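Acyl-CoA dehydrogenase domain protein Tcur3483 (Thermomonospora curvata, PDB 6WY9) binds a flavin adenine dinucleotide cofactor and probably acts as an oxidoreductase on CH-CH bonds, as acyl-CoA dehydrogenases do. Local coordinates at residues P45-R50 with R358-G363; G269-R274 with A367-Q372; R37-G42 with G70-L75; L298-A303 with H340-R345. All coordinates share one frame; numbering follows the deposited sequence.

Interaction 1: P45-R50 with R358-G363; sequences PADERR and RPESPG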
loop_
_atom_site.group_PDB
_atom_site.type_symbol
_atom_site.label_atom_id
_atom_site.label_comp_id
_atom_site.label_asym_id
_atom_site.label_seq_id
_atom_site.Cartn_x
_atom_site.Cartn_y
_atom_site.Cartn_z
ATOM N N PRO A 45 19.114 -0.015 35.876
ATOM C CA PRO A 45 20.234 0.928 35.910
ATOM C C PRO A 45 20.214 1.826 34.684
ATOM O O PRO A 45 19.539 2.862 34.665
ATOM C CB PRO A 45 21.461 0.004 35.911
ATOM C CG PRO A 45 20.929 -1.340 35.368
ATOM C CD PRO A 45 19.462 -1.171 35.042
ATOM N N ALA A 46 20.947 1.419 33.647
ATOM C CA ALA A 46 20.952 2.126 32.373
ATOM C C ALA A 46 20.675 1.153 31.234
ATOM O O ALA A 46 19.519 0.799 30.975
ATOM C CB ALA A 46 22.285 2.851 32.156
ATOM N N ASP A 47 21.735 0.707 30.556
ATOM C CA ASP A 47 21.571 -0.218 29.443
ATOM C C ASP A 47 20.976 -1.547 29.871
ATOM O O ASP A 47 20.390 -2.245 29.037
ATOM C CB ASP A 47 22.913 -0.459 28.763
ATOM C CG ASP A 47 23.394 0.747 28.010
ATOM O OD1 ASP A 47 22.934 0.949 26.865
ATOM O OD2 ASP A 47 24.205 1.508 28.575
ATOM N N GLU A 48 21.123 -1.921 31.144
ATOM C CA GLU A 48 20.601 -3.207 31.592
ATOM C C GLU A 48 19.138 -3.371 31.210
ATOM O O GLU A 48 18.724 -4.449 30.766
ATOM C CB GLU A 48 20.776 -3.357 33.101
ATOM C CG GLU A 48 22.222 -3.503 33.545
ATOM C CD GLU A 48 22.346 -3.942 34.997
ATOM O OE1 GLU A 48 21.434 -4.636 35.497
ATOM O OE2 GLU A 48 23.352 -3.581 35.644
ATOM N N ARG A 49 18.342 -2.310 31.362
ATOM C CA ARG A 49 16.925 -2.389 31.017
ATOM C C ARG A 49 16.729 -2.818 29.563
ATOM O O ARG A 49 15.978 -3.760 29.277
ATOM C CB ARG A 49 16.244 -1.043 31.283
ATOM C CG ARG A 49 16.763 0.121 30.430
ATOM C CD ARG A 49 15.686 1.168 30.139
ATOM N NE ARG A 49 15.999 1.896 28.917
ATOM C CZ ARG A 49 15.743 1.436 27.694
ATOM N NH1 ARG A 49 15.150 0.255 27.533
ATOM N NH2 ARG A 49 16.080 2.157 26.631
ATOM N N ARG A 50 17.386 -2.125 28.627
ATOM C CA ARG A 50 17.307 -2.477 27.213
ATOM C C ARG A 50 17.999 -3.806 26.908
ATOM O O ARG A 50 17.808 -4.349 25.815
ATOM C CB ARG A 50 17.906 -1.342 26.361
ATOM C CG ARG A 50 17.406 -1.290 24.919
ATOM C CD ARG A 50 18.505 -0.926 23.903
ATOM N NE ARG A 50 19.733 -1.688 24.119
ATOM C CZ ARG A 50 19.837 -3.012 23.987
ATOM N NH1 ARG A 50 18.781 -3.740 23.650
ATOM N NH2 ARG A 50 21.001 -3.616 24.203
ATOM N N ARG A 358 22.987 -0.217 15.416
ATOM C CA ARG A 358 22.503 -1.169 16.405
ATOM C C ARG A 358 22.654 -0.620 17.837
ATOM O O ARG A 358 23.500 0.242 18.101
ATOM C CB ARG A 358 23.265 -2.505 16.269
ATOM C CG ARG A 358 22.813 -3.369 15.035
ATOM C CD ARG A 358 23.731 -4.565 14.730
ATOM N NE ARG A 358 23.140 -5.302 13.621
ATOM C CZ ARG A 358 22.388 -6.394 13.761
ATOM N NH1 ARG A 358 22.200 -6.921 14.976
ATOM N NH2 ARG A 358 21.863 -6.987 12.683
ATOM N N PRO A 359 21.838 -1.124 18.774
ATOM C CA PRO A 359 22.004 -0.770 20.196
ATOM C C PRO A 359 23.443 -0.968 20.618
ATOM O O PRO A 359 24.097 -1.927 20.209
ATOM C CB PRO A 359 21.079 -1.761 20.925
ATOM C CG PRO A 359 20.022 -2.143 19.837
ATOM C CD PRO A 359 20.828 -2.188 18.563
ATOM N N GLU A 360 23.944 -0.086 21.471
ATOM C CA GLU A 360 25.293 -0.248 22.034
ATOM C C GLU A 360 26.396 0.087 21.031
ATOM O O GLU A 360 27.578 -0.136 21.339
ATOM C CB GLU A 360 25.573 -1.673 22.552
ATOM C CG GLU A 360 24.378 -2.439 23.136
ATOM C CD GLU A 360 24.164 -2.154 24.603
ATOM O OE1 GLU A 360 24.311 -0.973 24.988
ATOM O OE2 GLU A 360 23.865 -3.104 25.367
ATOM N N SER A 361 26.059 0.509 19.826
ATOM C CA SER A 361 27.125 1.057 19.009
ATOM C C SER A 361 27.044 2.574 19.032
ATOM O O SER A 361 25.953 3.144 19.179
ATOM C CB SER A 361 27.049 0.580 17.549
ATOM O OG SER A 361 27.627 -0.707 17.370
ATOM N N PRO A 362 28.185 3.231 18.836
ATOM C CA PRO A 362 28.213 4.699 18.896
ATOM C C PRO A 362 27.359 5.328 17.817
ATOM O O PRO A 362 27.386 4.904 16.660
ATOM C CB PRO A 362 29.697 5.045 18.688
ATOM C CG PRO A 362 30.439 3.828 18.928
ATOM C CD PRO A 362 29.523 2.636 18.713
ATOM N N GLY A 363 26.647 6.410 18.196
ATOM C CA GLY A 363 25.732 7.101 17.319
ATOM C C GLY A 363 24.313 6.567 17.329
ATOM O O GLY A 363 23.443 7.158 16.679
#

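Interaction 2: G269-R274 with A367-Q372; sequences GGRMIR and AGQIEQ. With GOL (glycerol), chain L; GOL (glycerol), chain K.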
loop_
_atom_site.group_PDB
_atom_site.type_symbol
_atom_site.label_atom_id
_atom_site.label_comp_id
_atom_site.label_asym_id
_atom_site.label_seq_id
_atom_site.Cartn_x
_atom_site.Cartn_y
_atom_site.Cartn_z
ATOM N N GLY A 269 1.907 -2.185 21.085
ATOM C CA GLY A 269 1.533 -0.951 20.421
ATOM C C GLY A 269 1.775 0.262 21.300
ATOM O O GLY A 269 2.216 1.306 20.820
ATOM N N GLY A 270 1.493 0.139 22.597
ATOM C CA GLY A 270 1.799 1.220 23.516
ATOM C C GLY A 270 3.252 1.642 23.420
ATOM O O GLY A 270 3.569 2.834 23.391
ATOM N N ARG A 271 4.151 0.664 23.306
ATOM C CA ARG A 271 5.573 0.965 23.201
ATOM C C ARG A 271 5.905 1.710 21.904
ATOM O O ARG A 271 6.725 2.637 21.899
ATOM C CB ARG A 271 6.373 -0.335 23.298
ATOM C CG ARG A 271 7.847 -0.064 23.239
ATOM C CD ARG A 271 8.697 -1.187 23.775
ATOM N NE ARG A 271 10.085 -0.758 23.700
ATOM C CZ ARG A 271 11.134 -1.564 23.660
ATOM N NH1 ARG A 271 10.968 -2.876 23.705
ATOM N NH2 ARG A 271 12.349 -1.043 23.579
ATOM N N MET A 272 5.300 1.315 20.788
ATOM C CA MET A 272 5.556 2.039 19.540
ATOM C C MET A 272 5.011 3.470 19.571
ATOM O O MET A 272 5.561 4.374 18.909
ATOM C CB MET A 272 4.943 1.289 18.342
ATOM C CG MET A 272 5.577 -0.081 18.112
ATOM S SD MET A 272 7.367 0.002 17.970
ATOM C CE MET A 272 7.641 1.290 16.724
ATOM N N ILE A 273 3.922 3.696 20.291
ATOM C CA ILE A 273 3.428 5.066 20.450
ATOM C C ILE A 273 4.462 5.915 21.185
ATOM O O ILE A 273 4.787 7.045 20.773
ATOM C CB ILE A 273 2.071 5.058 21.180
ATOM C CG1 ILE A 273 0.982 4.502 20.254
ATOM C CG2 ILE A 273 1.681 6.485 21.650
ATOM C CD1 ILE A 273 -0.376 4.255 20.953
ATOM N N ARG A 274 5.018 5.375 22.276
ATOM C CA ARG A 274 6.060 6.102 23.014
ATOM C C ARG A 274 7.280 6.411 22.135
ATOM O O ARG A 274 7.862 7.507 22.214
ATOM C CB ARG A 274 6.495 5.307 24.254
ATOM C CG ARG A 274 5.412 5.109 25.304
ATOM C CD ARG A 274 4.744 6.424 25.687
ATOM N NE ARG A 274 4.097 6.397 27.000
ATOM C CZ ARG A 274 4.711 6.675 28.152
ATOM N NH1 ARG A 274 6.001 6.989 28.179
ATOM N NH2 ARG A 274 4.033 6.634 29.286
ATOM N N ALA A 367 18.957 4.670 22.056
ATOM C CA ALA A 367 19.630 3.420 22.401
ATOM C C ALA A 367 19.463 2.335 21.324
ATOM O O ALA A 367 19.581 1.154 21.631
ATOM C CB ALA A 367 19.159 2.883 23.764
ATOM N N GLY A 368 19.191 2.703 20.066
ATOM C CA GLY A 368 19.009 1.722 19.001
ATOM C C GLY A 368 17.712 0.940 19.064
ATOM O O GLY A 368 17.585 -0.075 18.369
ATOM N N GLN A 369 16.741 1.380 19.877
ATOM C CA GLN A 369 15.539 0.575 20.115
ATOM C C GLN A 369 14.739 0.346 18.839
ATOM O O GLN A 369 14.155 -0.728 18.642
ATOM C CB GLN A 369 14.646 1.264 21.156
ATOM C CG GLN A 369 15.219 1.234 22.536
ATOM C CD GLN A 369 14.293 1.974 23.482
ATOM O OE1 GLN A 369 13.341 1.401 24.015
ATOM N NE2 GLN A 369 14.533 3.262 23.644
ATOM N N ILE A 370 14.607 1.375 18.014
ATOM C CA ILE A 370 13.789 1.219 16.812
ATOM C C ILE A 370 14.508 0.336 15.803
ATOM O O ILE A 370 13.880 -0.452 15.078
ATOM C CB ILE A 370 13.437 2.590 16.223
ATOM C CG1 ILE A 370 12.492 3.331 17.205
ATOM C CG2 ILE A 370 12.759 2.400 14.823
ATOM C CD1 ILE A 370 12.419 4.858 16.998
ATOM N N GLU A 371 15.834 0.450 15.742
ATOM C CA GLU A 371 16.595 -0.488 14.925
ATOM C C GLU A 371 16.360 -1.931 15.400
ATOM O O GLU A 371 16.082 -2.819 14.590
ATOM C CB GLU A 371 18.071 -0.111 14.961
ATOM C CG GLU A 371 18.924 -0.788 13.872
ATOM C CD GLU A 371 19.235 -2.239 14.179
ATOM O OE1 GLU A 371 19.391 -2.586 15.380
ATOM O OE2 GLU A 371 19.351 -3.028 13.205
ATOM N N GLN A 372 16.486 -2.197 16.710
ATOM C CA GLN A 372 16.292 -3.576 17.159
ATOM C C GLN A 372 14.830 -4.039 17.022
ATOM O O GLN A 372 14.571 -5.185 16.606
ATOM C CB GLN A 372 16.787 -3.755 18.595
ATOM C CG GLN A 372 16.485 -5.174 19.110
ATOM C CD GLN A 372 17.229 -5.483 20.376
ATOM O OE1 GLN A 372 17.456 -4.595 21.187
ATOM N NE2 GLN A 372 17.633 -6.741 20.554
HETATM C C1 GOL L . 13.889 -4.933 22.653
HETATM O O1 GOL L . 12.858 -5.451 23.364
HETATM C C2 GOL L . 14.331 -3.569 23.247
HETATM O O2 GOL L . 15.139 -3.711 24.324
HETATM C C3 GOL L . 14.974 -2.938 21.982
HETATM O O3 GOL L . 16.195 -2.394 22.350
HETATM C C1 GOL K . 10.070 5.323 25.332
HETATM O O1 GOL K . 10.699 6.201 26.242
HETATM C C2 GOL K . 10.941 4.020 25.255
HETATM O O2 GOL K . 11.968 4.024 26.180
HETATM C C3 GOL K . 9.912 2.889 25.463
HETATM O O3 GOL K . 10.472 1.717 24.958
#

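Interaction 3: R37-G42 with G70-L75; sequences RAYFNG and GSDGWL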
loop_
_atom_site.group_PDB
_atom_site.type_symbol
_atom_site.label_atom_id
_atom_site.label_comp_id
_atom_site.label_asym_id
_atom_site.label_seq_id
_atom_site.Cartn_x
_atom_site.Cartn_y
_atom_site.Cartn_z
ATOM N N ARG A 37 7.318 4.767 37.803
ATOM C CA ARG A 37 8.646 5.220 37.385
ATOM C C ARG A 37 9.615 5.200 38.554
ATOM O O ARG A 37 10.714 4.645 38.450
ATOM C CB ARG A 37 8.589 6.630 36.796
ATOM C CG ARG A 37 7.591 6.809 35.678
ATOM C CD ARG A 37 8.201 6.599 34.334
ATOM N NE ARG A 37 8.301 7.858 33.664
ATOM C CZ ARG A 37 7.500 8.308 32.696
ATOM N NH1 ARG A 37 7.741 9.500 32.202
ATOM N NH2 ARG A 37 6.502 7.590 32.214
ATOM N N ALA A 38 9.252 5.847 39.666
ATOM C CA ALA A 38 10.088 5.745 40.854
ATOM C C ALA A 38 10.440 4.280 41.142
ATOM O O ALA A 38 11.607 3.938 41.395
ATOM C CB ALA A 38 9.378 6.396 42.044
ATOM N N TYR A 39 9.453 3.386 41.061
ATOM C CA TYR A 39 9.695 2.001 41.450
ATOM C C TYR A 39 10.689 1.309 40.513
ATOM O O TYR A 39 11.678 0.706 40.967
ATOM C CB TYR A 39 8.373 1.238 41.472
ATOM C CG TYR A 39 8.535 -0.248 41.653
ATOM C CD1 TYR A 39 8.928 -0.781 42.881
ATOM C CD2 TYR A 39 8.265 -1.127 40.613
ATOM C CE1 TYR A 39 9.059 -2.176 43.063
ATOM C CE2 TYR A 39 8.389 -2.533 40.786
ATOM C CZ TYR A 39 8.795 -3.040 42.009
ATOM O OH TYR A 39 8.924 -4.410 42.197
ATOM N N PHE A 40 10.420 1.356 39.203
ATOM C CA PHE A 40 11.321 0.732 38.236
ATOM C C PHE A 40 12.698 1.370 38.260
ATOM O O PHE A 40 13.702 0.682 38.025
ATOM C CB PHE A 40 10.735 0.809 36.825
ATOM C CG PHE A 40 9.502 0.002 36.649
ATOM C CD1 PHE A 40 9.407 -1.267 37.200
ATOM C CD2 PHE A 40 8.439 0.481 35.912
ATOM C CE1 PHE A 40 8.266 -2.032 37.037
ATOM C CE2 PHE A 40 7.288 -0.272 35.750
ATOM C CZ PHE A 40 7.198 -1.534 36.315
ATOM N N ASN A 41 12.771 2.681 38.526
ATOM C CA ASN A 41 14.071 3.329 38.634
ATOM C C ASN A 41 14.889 2.716 39.759
ATOM O O ASN A 41 16.113 2.603 39.651
ATOM C CB ASN A 41 13.919 4.841 38.855
ATOM C CG ASN A 41 15.253 5.557 38.867
ATOM O OD1 ASN A 41 15.809 5.867 37.814
ATOM N ND2 ASN A 41 15.779 5.828 40.059
ATOM N N GLY A 42 14.237 2.339 40.854
ATOM C CA GLY A 42 14.934 1.694 41.949
ATOM C C GLY A 42 15.363 0.273 41.676
ATOM O O GLY A 42 15.929 -0.366 42.569
ATOM N N GLY A 70 6.975 -9.840 41.745
ATOM C CA GLY A 70 5.967 -10.662 42.402
ATOM C C GLY A 70 5.869 -10.385 43.888
ATOM O O GLY A 70 4.783 -10.111 44.417
ATOM N N SER A 71 6.998 -10.443 44.588
ATOM C CA SER A 71 6.944 -10.113 46.006
ATOM C C SER A 71 6.491 -8.672 46.255
ATOM O O SER A 71 5.932 -8.400 47.319
ATOM C CB SER A 71 8.296 -10.400 46.668
ATOM O OG SER A 71 9.356 -9.892 45.890
ATOM N N ASP A 72 6.660 -7.747 45.299
ATOM C CA ASP A 72 6.164 -6.391 45.519
ATOM C C ASP A 72 4.700 -6.199 45.134
ATOM O O ASP A 72 4.194 -5.074 45.242
ATOM C CB ASP A 72 7.020 -5.359 44.777
ATOM C CG ASP A 72 8.401 -5.241 45.358
ATOM O OD1 ASP A 72 8.582 -5.615 46.536
ATOM O OD2 ASP A 72 9.309 -4.799 44.635
ATOM N N GLY A 73 4.010 -7.246 44.697
ATOM C CA GLY A 73 2.575 -7.186 44.491
ATOM C C GLY A 73 2.112 -6.725 43.125
ATOM O O GLY A 73 0.914 -6.485 42.949
ATOM N N TRP A 74 3.000 -6.588 42.149
ATOM C CA TRP A 74 2.560 -6.028 40.877
ATOM C C TRP A 74 2.038 -7.078 39.901
ATOM O O TRP A 74 1.283 -6.730 38.984
ATOM C CB TRP A 74 3.696 -5.243 40.220
ATOM C CG TRP A 74 4.023 -3.949 40.908
ATOM C CD1 TRP A 74 5.182 -3.642 41.561
ATOM C CD2 TRP A 74 3.176 -2.796 41.024
ATOM N NE1 TRP A 74 5.115 -2.367 42.066
ATOM C CE2 TRP A 74 3.896 -1.822 41.749
ATOM C CE3 TRP A 74 1.889 -2.488 40.580
ATOM C CZ2 TRP A 74 3.364 -0.548 42.039
ATOM C CZ3 TRP A 74 1.362 -1.214 40.870
ATOM C CH2 TRP A 74 2.100 -0.270 41.595
ATOM N N LEU A 75 2.400 -8.349 40.087
ATOM C CA LEU A 75 1.944 -9.386 39.163
ATOM C C LEU A 75 0.431 -9.601 39.240
ATOM O O LEU A 75 -0.230 -9.787 38.210
ATOM C CB LEU A 75 2.708 -10.683 39.436
ATOM C CG LEU A 75 4.211 -10.551 39.163
ATOM C CD1 LEU A 75 4.906 -11.928 39.143
ATOM C CD2 LEU A 75 4.465 -9.765 37.852
#

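Interaction 4: L298-A303 with H340-R345; sequences LARTYA and HIDVQR. With GOL (glycerol), chain I.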
loop_
_atom_site.group_PDB
_atom_site.type_symbol
_atom_site.label_atom_id
_atom_site.label_comp_id
_atom_site.label_asym_id
_atom_site.label_seq_id
_atom_site.Cartn_x
_atom_site.Cartn_y
_atom_site.Cartn_z
ATOM N N LEU A 298 5.179 11.347 9.930
ATOM C CA LEU A 298 4.708 11.379 11.306
ATOM C C LEU A 298 3.187 11.509 11.366
ATOM O O LEU A 298 2.561 10.872 12.220
ATOM C CB LEU A 298 5.362 12.534 12.076
ATOM C CG LEU A 298 6.850 12.333 12.326
ATOM C CD1 LEU A 298 7.404 13.700 12.834
ATOM C CD2 LEU A 298 7.048 11.190 13.340
ATOM N N ALA A 299 2.583 12.247 10.426
ATOM C CA ALA A 299 1.112 12.375 10.382
ATOM C C ALA A 299 0.461 11.041 10.052
ATOM O O ALA A 299 -0.516 10.643 10.706
ATOM C CB ALA A 299 0.681 13.436 9.347
ATOM N N ARG A 300 0.990 10.336 9.037
ATOM C CA ARG A 300 0.404 9.069 8.617
ATOM C C ARG A 300 0.551 8.015 9.703
ATOM O O ARG A 300 -0.408 7.302 10.011
ATOM C CB ARG A 300 1.037 8.556 7.306
ATOM C CG ARG A 300 0.228 7.480 6.588
ATOM C CD ARG A 300 0.957 6.933 5.287
ATOM N NE ARG A 300 2.293 6.458 5.662
ATOM C CZ ARG A 300 2.526 5.287 6.249
ATOM N NH1 ARG A 300 1.509 4.443 6.494
ATOM N NH2 ARG A 300 3.763 4.945 6.611
ATOM N N THR A 301 1.721 7.955 10.354
ATOM C CA THR A 301 1.859 6.972 11.429
ATOM C C THR A 301 1.047 7.378 12.651
ATOM O O THR A 301 0.534 6.497 13.348
ATOM C CB THR A 301 3.331 6.719 11.794
ATOM O OG1 THR A 301 3.976 7.970 12.015
ATOM C CG2 THR A 301 4.046 5.972 10.660
ATOM N N TYR A 302 0.928 8.693 12.959
ATOM C CA TYR A 302 0.014 9.118 14.012
ATOM C C TYR A 302 -1.411 8.571 13.761
ATOM O O TYR A 302 -2.105 8.080 14.682
ATOM C CB TYR A 302 -0.006 10.659 14.081
ATOM C CG TYR A 302 -0.919 11.270 15.123
ATOM C CD1 TYR A 302 -0.471 11.496 16.421
ATOM C CD2 TYR A 302 -2.241 11.657 14.820
ATOM C CE1 TYR A 302 -1.302 12.125 17.388
ATOM C CE2 TYR A 302 -3.059 12.258 15.780
ATOM C CZ TYR A 302 -2.599 12.482 17.070
ATOM O OH TYR A 302 -3.435 13.098 18.023
ATOM N N ALA A 303 -1.900 8.739 12.535
ATOM C CA ALA A 303 -3.288 8.355 12.254
ATOM C C ALA A 303 -3.471 6.844 12.384
ATOM O O ALA A 303 -4.512 6.388 12.877
ATOM C CB ALA A 303 -3.694 8.797 10.850
ATOM N N HIS A 340 2.579 -1.992 13.604
ATOM C CA HIS A 340 3.886 -1.889 14.273
ATOM C C HIS A 340 5.032 -1.894 13.265
ATOM O O HIS A 340 6.000 -1.127 13.409
ATOM C CB HIS A 340 4.114 -3.020 15.278
ATOM C CG HIS A 340 3.044 -3.129 16.315
ATOM N ND1 HIS A 340 2.932 -4.215 17.156
ATOM C CD2 HIS A 340 2.023 -2.295 16.636
ATOM C CE1 HIS A 340 1.880 -4.053 17.947
ATOM N NE2 HIS A 340 1.304 -2.899 17.642
ATOM N N ILE A 341 4.952 -2.765 12.245
ATOM C CA ILE A 341 5.993 -2.820 11.216
ATOM C C ILE A 341 6.012 -1.535 10.377
ATOM O O ILE A 341 7.083 -1.019 10.030
ATOM C CB ILE A 341 5.804 -4.056 10.314
ATOM C CG1 ILE A 341 6.144 -5.350 11.048
ATOM C CG2 ILE A 341 6.750 -3.991 9.082
ATOM C CD1 ILE A 341 5.623 -6.570 10.241
ATOM N N ASP A 342 4.840 -1.056 9.954
ATOM C CA ASP A 342 4.783 0.216 9.213
ATOM C C ASP A 342 5.456 1.349 10.008
ATOM O O ASP A 342 6.291 2.098 9.486
ATOM C CB ASP A 342 3.303 0.527 8.932
ATOM C CG ASP A 342 3.090 1.779 8.090
ATOM O OD1 ASP A 342 4.052 2.423 7.595
ATOM O OD2 ASP A 342 1.897 2.127 7.956
ATOM N N VAL A 343 5.131 1.460 11.295
ATOM C CA VAL A 343 5.733 2.505 12.118
ATOM C C VAL A 343 7.253 2.289 12.274
ATOM O O VAL A 343 8.058 3.244 12.219
ATOM C CB VAL A 343 4.995 2.542 13.471
ATOM C CG1 VAL A 343 5.687 3.523 14.458
ATOM C CG2 VAL A 343 3.522 2.948 13.252
ATOM N N GLN A 344 7.673 1.039 12.488
ATOM C CA GLN A 344 9.102 0.758 12.561
ATOM C C GLN A 344 9.816 1.192 11.290
ATOM O O GLN A 344 10.881 1.804 11.363
ATOM C CB GLN A 344 9.343 -0.737 12.849
ATOM C CG GLN A 344 8.983 -1.095 14.319
ATOM C CD GLN A 344 8.638 -2.572 14.560
ATOM O OE1 GLN A 344 8.729 -3.406 13.649
ATOM N NE2 GLN A 344 8.199 -2.893 15.797
ATOM N N ARG A 345 9.273 0.836 10.110
ATOM C CA ARG A 345 9.919 1.223 8.853
ATOM C C ARG A 345 10.008 2.727 8.754
ATOM O O ARG A 345 11.040 3.286 8.378
ATOM C CB ARG A 345 9.126 0.722 7.632
ATOM C CG ARG A 345 9.209 -0.786 7.348
ATOM C CD ARG A 345 8.219 -1.158 6.211
ATOM N NE ARG A 345 8.510 -0.453 4.946
ATOM C CZ ARG A 345 8.234 -0.984 3.762
ATOM N NH1 ARG A 345 7.701 -2.196 3.696
ATOM N NH2 ARG A 345 8.474 -0.326 2.650
HETATM C C1 GOL I . 6.892 6.011 5.098
HETATM O O1 GOL I . 5.564 6.525 4.893
HETATM C C2 GOL I . 7.090 4.668 4.338
HETATM O O2 GOL I . 7.785 4.823 3.155
HETATM C C3 GOL I . 7.909 3.784 5.318
HETATM O O3 GOL I . 8.474 2.684 4.603
#

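Interaction 1: P45-R50 with R358-G363
Pro359 and Glu360, the two central residues of a type II turn running from Arg358 to Ser361, meet Arg50 and Asp47 near the start of helix 47-55. Arg358 opens the turn and bonds to the backbone of a neighbouring subunit. Next, Pro359 CB lies over one face of the Arg50 guanidinium, offset toward the rim and 3.5 Å from Arg50 NE. A proline suits this place twice, since its fixed phi fits the second position of the turn and its CB gives an apolar point of contact over the cation's face. Glu360 follows with a positive phi (75°), and its side chain, bent about its CB-CG bond (chi2 -87°), reaches toward the helix and sets OE2 at the guanidinium edge, 3.1 Å from Arg50 NH2. This salt bridge is a weak hydrogen bond, with 146° at the hydrogen and the carboxylate plane almost perpendicular to the guanidinium. Glu360 OE1 lies 3.0 Å from Asp47 OD1, acceptor facing acceptor, although Asp47 is poorly ordered. With an alanine here instead of Arg50, both carboxylates would probably lose the positive charge beside them, and Pro359 its cover. At the end of the turn Ser361, and after it Pro362, bond to a neighbouring subunit. The chemistry is thus mixed: a cation draws Glu360 in, nearby Asp47 may raise the cost of ionising both acids, and Arg50 NE stays buried with no polar partner.

Interaction 2: G269-R274 with A367-Q372
Gly368, with a positive phi (73°), is the N-cap of helix 369-380, and the first turn closes with Gln372 N bonded to Gly368 O; this places Gln369, the first helical residue, opposite Arg271 in the first half of helix 263-286. The gap between the backbones calls for long side chains. Arg271 spans it with a chain extended from CG to NE, with CG anti to the backbone N (chi1 -178°). Its NH2 donates to Gln369 OE1 at 2.7 Å, in the carbonyl plane and on a lone pair, while the amide plane is turned 37° from the guanidinium. Two glycerols, probably from the crystallisation liquor, bond to NE and NH1 at the guanidinium edge: O3 of one lies 2.8 Å from Arg271 NE and also bonds to Gln369 OE1, and O1 of the other meets NH1, while its O3 bonds to Gln372 OE1. A leucine in place of Arg271 would probably leave Gln369 OE1 without its cationic donor and remove the protein's direct polar bridge between these segments. Gln369 NE2 is held by Leu366 O. Around this surface bridge, Met272 and Ile370 pack on helix 326-350, Ile273 on helix 292-321, and Gln369 against Arg49 and Arg50 of helix 47-55.

Interaction 3: R37-G42 with G70-L75
Tyr39 of helix 26-41 meets Asp72 and Trp74 at the Schellman motif that ends helix 62-71, within the helical N-terminal domain. The motif turns on Gly73, whose positive phi would press a CB against the preceding carbonyl oxygen, so glycine is the natural residue here; Gly73 N bonds back to Gly70 O at 3.0 Å. The residues on both sides of this glycine reach the tyrosine. With its ring swung away from the backbone N (chi1 171°), Tyr39 points its phenol toward the helix end, where OH donates to Asp72 OD2 in a very short hydrogen bond of 2.5 Å. That oxygen lies in the plane of the tyrosine ring, at its edge, whereas the carboxylate as a whole stands at 76° to the ring. Trp74 comes in over one face instead: its NE1 sits above the Tyr39 ring, offset toward the rim, and its CD1 lies 3.5 Å from Tyr39 CE2. The ring planes meet obliquely at 51°, with the centroids of the tyrosine and the five-membered indole ring 4.6 Å apart. Tyrosine suits the position because one ring offers both a face for the indole and a hydroxyl for the acid at the more exposed rim. Trp74 is buried, packing also on Leu32, Glu35 and Leu36 of helix 26-41, while Phe40 turns to helix 90-103. In this protein the residues flanking Gly73 fasten the helix end to its neighbour; the motif itself is the classic Schellman C-cap, a helix terminated by a glycine of positive phi.

Interaction 4: L298-A303 with H340-R345
Arg300 and Asp342 join two successive, roughly antiparallel helices, 292-321 and 326-350, in the C-terminal helical bundle known from acyl-CoA dehydrogenases. Arg300 grips the carboxylate end-on with two nitrogens: NH1 donates to Asp342 OD2 at 2.8 Å and NH2 to Asp342 OD1 at 2.7 Å. Both bonds are nearly straight, near 170° at the hydrogen, and both oxygens use their syn lone pairs. The two flat groups are only 15° from coplanar. A bend about CG-CD (chi3 55°) brings the Arg300 guanidinium round to face the acid. Deeper in, Thr301 CG2 touches Val343 CG2 at 4.0 Å; here the alpha carbons of Thr301 and Val343 are 6.0 Å apart, close enough that small beta-branched side chains fit. Thr301 OG1 bonds to Asp297 O within its own helix, while CG2 is the branch turned to Val343. O1 of a glycerol, probably from the crystallisation liquor, lies 2.9 Å from Arg300 NH2, and its O3 bonds to Arg345 NE. Lys304 makes a second salt bridge to Asp342 OD2. Two donated bonds fix the rotation of both planar groups, and the two cations would be expected to keep Asp342 ionised beside the apolar seam.

How the interactions relate
Interactions 2 and 4 belong to the same C-terminal helical domain and touch through Met272 on Val343 and Gln344, yet interaction 2 is a surface bridge from an arginine to a neutral amide, whereas interaction 4 adds buried methyl groups to a two-pronged salt bridge. Interaction 1 ties the N-terminal region to the loop before helix 369-380, and Arg50 and Pro359 abut Ala367 of interaction 2; its single salt bridge is weaker and partly exposed. Interaction 3 stays inside the N-terminal domain, about 31 Å from interaction 4 between centres, and alone relies on aromatic rings. Interactions 2 and 3 meet where Arg274 and Arg37 lie close as like charges, with Glu99, salt-bridged to Arg37, nearby.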